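Local coordinates for protein folylpolyglutamate synthase (FolC) (Helicobacter pylori, PDB 6K8C) that probably adds glutamate to dihydropteroate to make dihydrofolate, then lengthens the polyglutamate tail of reduced folates at the expense of ATP, at residues 162-166 against 180-185; 277-283 against 300-304. All blocks are in the same frame, centred on the assembly; numbering follows the deposited sequence.

Contact 1. Residues 162-166 against 180-185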
# COMPACT_ATOMS: atom_id res chain seq x y z
N PHE A 162 2.81 13.35 0.57
CA PHE A 162 4.08 12.70 0.28
C PHE A 162 4.53 11.96 1.53
O PHE A 162 4.99 12.58 2.50
CB PHE A 162 5.12 13.72 -0.18
CG PHE A 162 4.82 14.29 -1.54
CD1 PHE A 162 5.02 13.53 -2.69
CD2 PHE A 162 4.31 15.57 -1.68
CE1 PHE A 162 4.73 14.05 -3.95
CE2 PHE A 162 4.03 16.10 -2.93
CZ PHE A 162 4.24 15.33 -4.07
N THR A 163 4.39 10.64 1.51
CA THR A 163 4.91 9.78 2.57
C THR A 163 6.42 9.66 2.41
O THR A 163 6.99 10.18 1.44
CB THR A 163 4.18 8.44 2.53
OG1 THR A 163 4.64 7.65 1.43
CG2 THR A 163 2.68 8.65 2.40
N PRO A 164 7.13 9.03 3.35
CA PRO A 164 8.60 8.99 3.26
C PRO A 164 9.09 8.32 1.98
O PRO A 164 8.60 7.27 1.57
CB PRO A 164 9.00 8.19 4.50
CG PRO A 164 7.95 8.55 5.50
CD PRO A 164 6.67 8.56 4.68
N ILE A 165 10.08 8.96 1.35
CA ILE A 165 10.64 8.54 0.07
C ILE A 165 12.02 7.94 0.30
O ILE A 165 12.85 8.52 1.01
CB ILE A 165 10.72 9.72 -0.92
CG1 ILE A 165 9.32 10.24 -1.25
CG2 ILE A 165 11.45 9.32 -2.19
CD1 ILE A 165 9.31 11.68 -1.73
N ASP A 166 12.27 6.79 -0.33
CA ASP A 166 13.53 6.07 -0.14
C ASP A 166 13.83 5.29 -1.42
O ASP A 166 13.12 5.40 -2.42
CB ASP A 166 13.45 5.15 1.09
CG ASP A 166 14.79 4.96 1.76
OD1 ASP A 166 15.83 5.19 1.10
OD2 ASP A 166 14.81 4.57 2.95
N ILE A 180 15.04 9.59 -7.54
CA ILE A 180 13.76 9.06 -7.08
C ILE A 180 12.86 10.20 -6.62
O ILE A 180 11.69 10.30 -7.02
CB ILE A 180 13.96 8.02 -5.96
CG1 ILE A 180 14.93 6.92 -6.41
CG2 ILE A 180 12.62 7.43 -5.54
CD1 ILE A 180 14.44 6.12 -7.59
N ALA A 181 13.40 11.07 -5.77
CA ALA A 181 12.63 12.19 -5.25
C ALA A 181 12.11 13.08 -6.37
O ALA A 181 10.98 13.58 -6.30
CB ALA A 181 13.48 13.00 -4.27
N GLN A 182 12.92 13.28 -7.42
CA GLN A 182 12.54 14.18 -8.49
C GLN A 182 11.27 13.71 -9.20
O GLN A 182 10.33 14.49 -9.39
CB GLN A 182 13.69 14.31 -9.49
CG GLN A 182 14.72 15.34 -9.10
CD GLN A 182 14.11 16.68 -8.77
OE1 GLN A 182 13.25 17.18 -9.51
NE2 GLN A 182 14.53 17.27 -7.66
N THR A 183 11.22 12.44 -9.58
CA THR A 183 10.08 11.94 -10.34
C THR A 183 8.80 11.98 -9.51
O THR A 183 7.72 12.29 -10.03
CB THR A 183 10.35 10.52 -10.83
OG1 THR A 183 10.24 9.59 -9.74
CG2 THR A 183 11.75 10.42 -11.43
N LYS A 184 8.90 11.67 -8.22
CA LYS A 184 7.72 11.70 -7.36
C LYS A 184 7.25 13.12 -7.10
O LYS A 184 6.05 13.41 -7.17
CB LYS A 184 8.02 10.99 -6.03
CG LYS A 184 8.36 9.51 -6.17
CD LYS A 184 8.33 8.81 -4.83
CE LYS A 184 8.71 7.33 -4.95
NZ LYS A 184 7.67 6.55 -5.66
N LEU A 185 8.17 14.04 -6.82
CA LEU A 185 7.81 15.37 -6.39
C LEU A 185 7.43 16.30 -7.54
O LEU A 185 6.73 17.30 -7.30
CB LEU A 185 8.95 16.00 -5.59
CG LEU A 185 9.24 15.33 -4.25
CD1 LEU A 185 10.64 15.66 -3.76
CD2 LEU A 185 8.20 15.73 -3.22

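Contact 2. Residues 277-283 against 300-304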
# COMPACT_ATOMS: atom_id res chain seq x y z
N LEU A 277 -3.96 -13.28 10.29
CA LEU A 277 -4.04 -14.72 10.54
C LEU A 277 -4.82 -15.36 9.41
O LEU A 277 -6.06 -15.35 9.42
CB LEU A 277 -4.69 -15.00 11.89
CG LEU A 277 -3.81 -15.36 13.09
CD1 LEU A 277 -4.68 -15.86 14.23
CD2 LEU A 277 -2.76 -16.40 12.73
N LEU A 278 -4.12 -15.90 8.42
CA LEU A 278 -4.79 -16.61 7.33
C LEU A 278 -5.49 -17.86 7.85
O LEU A 278 -6.57 -18.23 7.36
CB LEU A 278 -3.79 -16.98 6.24
CG LEU A 278 -4.32 -17.72 5.01
CD1 LEU A 278 -5.21 -16.81 4.18
CD2 LEU A 278 -3.18 -18.27 4.18
N SER A 279 -4.89 -18.52 8.83
CA SER A 279 -5.43 -19.75 9.40
C SER A 279 -4.98 -19.79 10.85
O SER A 279 -4.22 -18.92 11.29
CB SER A 279 -4.95 -20.98 8.62
OG SER A 279 -3.59 -21.24 8.88
N PRO A 280 -5.46 -20.76 11.63
CA PRO A 280 -4.98 -20.84 13.03
C PRO A 280 -3.47 -20.91 13.16
O PRO A 280 -2.93 -20.49 14.19
CB PRO A 280 -5.65 -22.11 13.56
CG PRO A 280 -6.89 -22.24 12.75
CD PRO A 280 -6.57 -21.70 11.39
N ASN A 281 -2.76 -21.43 12.15
CA ASN A 281 -1.32 -21.64 12.25
C ASN A 281 -0.51 -20.87 11.22
O ASN A 281 0.68 -21.14 11.06
CB ASN A 281 -1.00 -23.14 12.14
CG ASN A 281 -1.22 -23.68 10.74
OD1 ASN A 281 -2.05 -23.18 9.99
ND2 ASN A 281 -0.46 -24.72 10.38
N ILE A 282 -1.12 -19.91 10.50
CA ILE A 282 -0.39 -19.14 9.50
C ILE A 282 -0.68 -17.66 9.72
O ILE A 282 -1.82 -17.21 9.56
CB ILE A 282 -0.73 -19.56 8.07
CG1 ILE A 282 -0.37 -21.03 7.84
CG2 ILE A 282 0.03 -18.70 7.06
CD1 ILE A 282 -0.88 -21.56 6.52
N LEU A 283 0.35 -16.90 10.08
CA LEU A 283 0.32 -15.45 10.13
C LEU A 283 1.01 -14.92 8.88
O LEU A 283 2.07 -15.42 8.48
CB LEU A 283 1.02 -14.95 11.40
CG LEU A 283 1.07 -13.46 11.74
CD1 LEU A 283 -0.32 -12.92 12.07
CD2 LEU A 283 2.02 -13.25 12.91
N ILE A 300 3.61 -12.53 17.42
CA ILE A 300 3.91 -13.95 17.53
C ILE A 300 3.88 -14.40 18.98
O ILE A 300 3.35 -15.47 19.31
CB ILE A 300 5.26 -14.27 16.87
CG1 ILE A 300 5.15 -14.22 15.34
CG2 ILE A 300 5.76 -15.63 17.31
CD1 ILE A 300 6.50 -14.24 14.64
N LYS A 301 4.45 -13.58 19.88
CA LYS A 301 4.42 -13.92 21.30
C LYS A 301 2.99 -14.00 21.82
O LYS A 301 2.64 -14.93 22.55
CB LYS A 301 5.22 -12.90 22.11
CG LYS A 301 6.71 -12.84 21.80
CD LYS A 301 7.34 -11.64 22.48
CE LYS A 301 8.86 -11.72 22.50
NZ LYS A 301 9.46 -10.48 23.07
N ARG A 302 2.15 -13.04 21.44
CA ARG A 302 0.77 -13.05 21.92
C ARG A 302 0.00 -14.24 21.36
O ARG A 302 -0.69 -14.95 22.09
CB ARG A 302 0.08 -11.74 21.53
CG ARG A 302 -1.41 -11.72 21.84
CD ARG A 302 -2.07 -10.42 21.40
NE ARG A 302 -2.20 -10.32 19.95
CZ ARG A 302 -3.31 -10.58 19.27
NH1 ARG A 302 -3.34 -10.45 17.95
NH2 ARG A 302 -4.40 -10.96 19.92
N ILE A 303 0.12 -14.48 20.05
CA ILE A 303 -0.76 -15.41 19.37
C ILE A 303 -0.32 -16.85 19.60
O ILE A 303 -1.13 -17.72 19.94
CB ILE A 303 -0.85 -15.07 17.88
CG1 ILE A 303 -1.51 -13.69 17.70
CG2 ILE A 303 -1.62 -16.14 17.11
CD1 ILE A 303 -1.72 -13.29 16.26
N PHE A 304 0.97 -17.14 19.41
CA PHE A 304 1.47 -18.51 19.49
C PHE A 304 2.20 -18.82 20.79
O PHE A 304 2.21 -19.98 21.21
CB PHE A 304 2.39 -18.82 18.32
CG PHE A 304 1.74 -18.64 16.98
CD1 PHE A 304 0.67 -19.43 16.60
CD2 PHE A 304 2.21 -17.68 16.09
CE1 PHE A 304 0.07 -19.27 15.37
CE2 PHE A 304 1.61 -17.51 14.86
CZ PHE A 304 0.54 -18.31 14.49

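Contact 1. Residues 162-166 against 180-185
The chain leaving strand 159-162 runs past the last turns of helix 177-185 at uneven depth, with the CA atoms of F162 and L185 8.1 Å apart and those of I165 and A181 only 6.8 Å apart. At the F162 end the contact is a CH-pi interaction: L185 CD2 sits 3.8 Å from the centroid of the F162 ring and just 7° off its normal, so a single methyl group rests squarely over the middle of the face. The edge of the same ring is turned to the helix backbone, where F162 CE1 lies 3.5 Å from the carbonyl oxygen of K184, near the ring plane. I165 fills the next place along. With CG1 beside its backbone N (chi1 -64°), CG2 is left as the branch that meets I180 CG2 at 4.0 Å, while CG1 lies 4.0 Å from K184 CD; in both pairs the side chains run past each other in opposite directions. The lysine thus contributes its aliphatic stem, reached through CD. The I180 methyl CG2 also approaches the carbonyl oxygen of D166, at 3.8 Å. I165 also touches V201 of helix 199-211, and L185 touches A205 of the same helix. On the loop side, T163 OG1 bonds to N56 O and D166 N to T55 OG1, in the glycine-rich turn leading into helix 58-70, while Q197 holds both T163 O and I165 N. The contact therefore packs a helix against the carboxyl end of the preceding strand and the loop that leaves it, within the beta-alpha-beta crossover from strand 159-162 to strand 191-194, next to what is probably the P-loop of the Mur ligase middle domain.

Contact 2. Residues 277-283 against 300-304
L283 and F304 bring strand 282-285 against the end of helix 290-303. Followed outward, the L283 side chain starts with CB, which lies near the plane of the F304 ring at its edge, 4.3 Å from CE2. CG stands anti to the backbone N (chi1 -177°) and splits the chain between two helix residues: CD1 goes to I303 CD1 at 4.4 Å, and CD2 crosses to I300 CG1 at 4.1 Å. Farther round its rim, the F304 ring meets the turn before the strand, where the carbonyl oxygen of P280 lies in the ring plane, 3.4 Å from F304 CE1. From the preceding strand, L277 CD2 comes within 4.2 Å of F304 CZ. I303 CG2 lies over the centre of one face of this ring and also touches L277 CD1. The turn itself is braced by S279 OG, which donates to N281 OD1 in the carbonyl plane at 2.7 Å, while N281 ND2 bonds to E371 O. This is a beta hairpin, with a type I turn at S279-I282 and a classic bulge of L278 and S279 opposite I282, packed on helix 290-303, which follows the hairpin, beside the mixed sheet of the glutamate ligase domain.

How the contacts relate
From the N terminus, the chain first closes contact 1, which folds helix 177-185 back on the loop after strand 159-162 with 13 residues between its segments. It then passes through the last two strands of the eight-stranded sheet, 191-194 and 215-218, and the helices that follow before contact 2 opens. There 16 residues separate the hairpin 277-283 from the end of helix 290-303, at the border of the six-stranded sheet. The contacts lie in series, neither nested nor crossed; contact 1 belongs to the Mur ligase middle domain and contact 2 to the glutamate ligase domain. Their centres are about 35 Å apart, on opposite sides of the chain's centre.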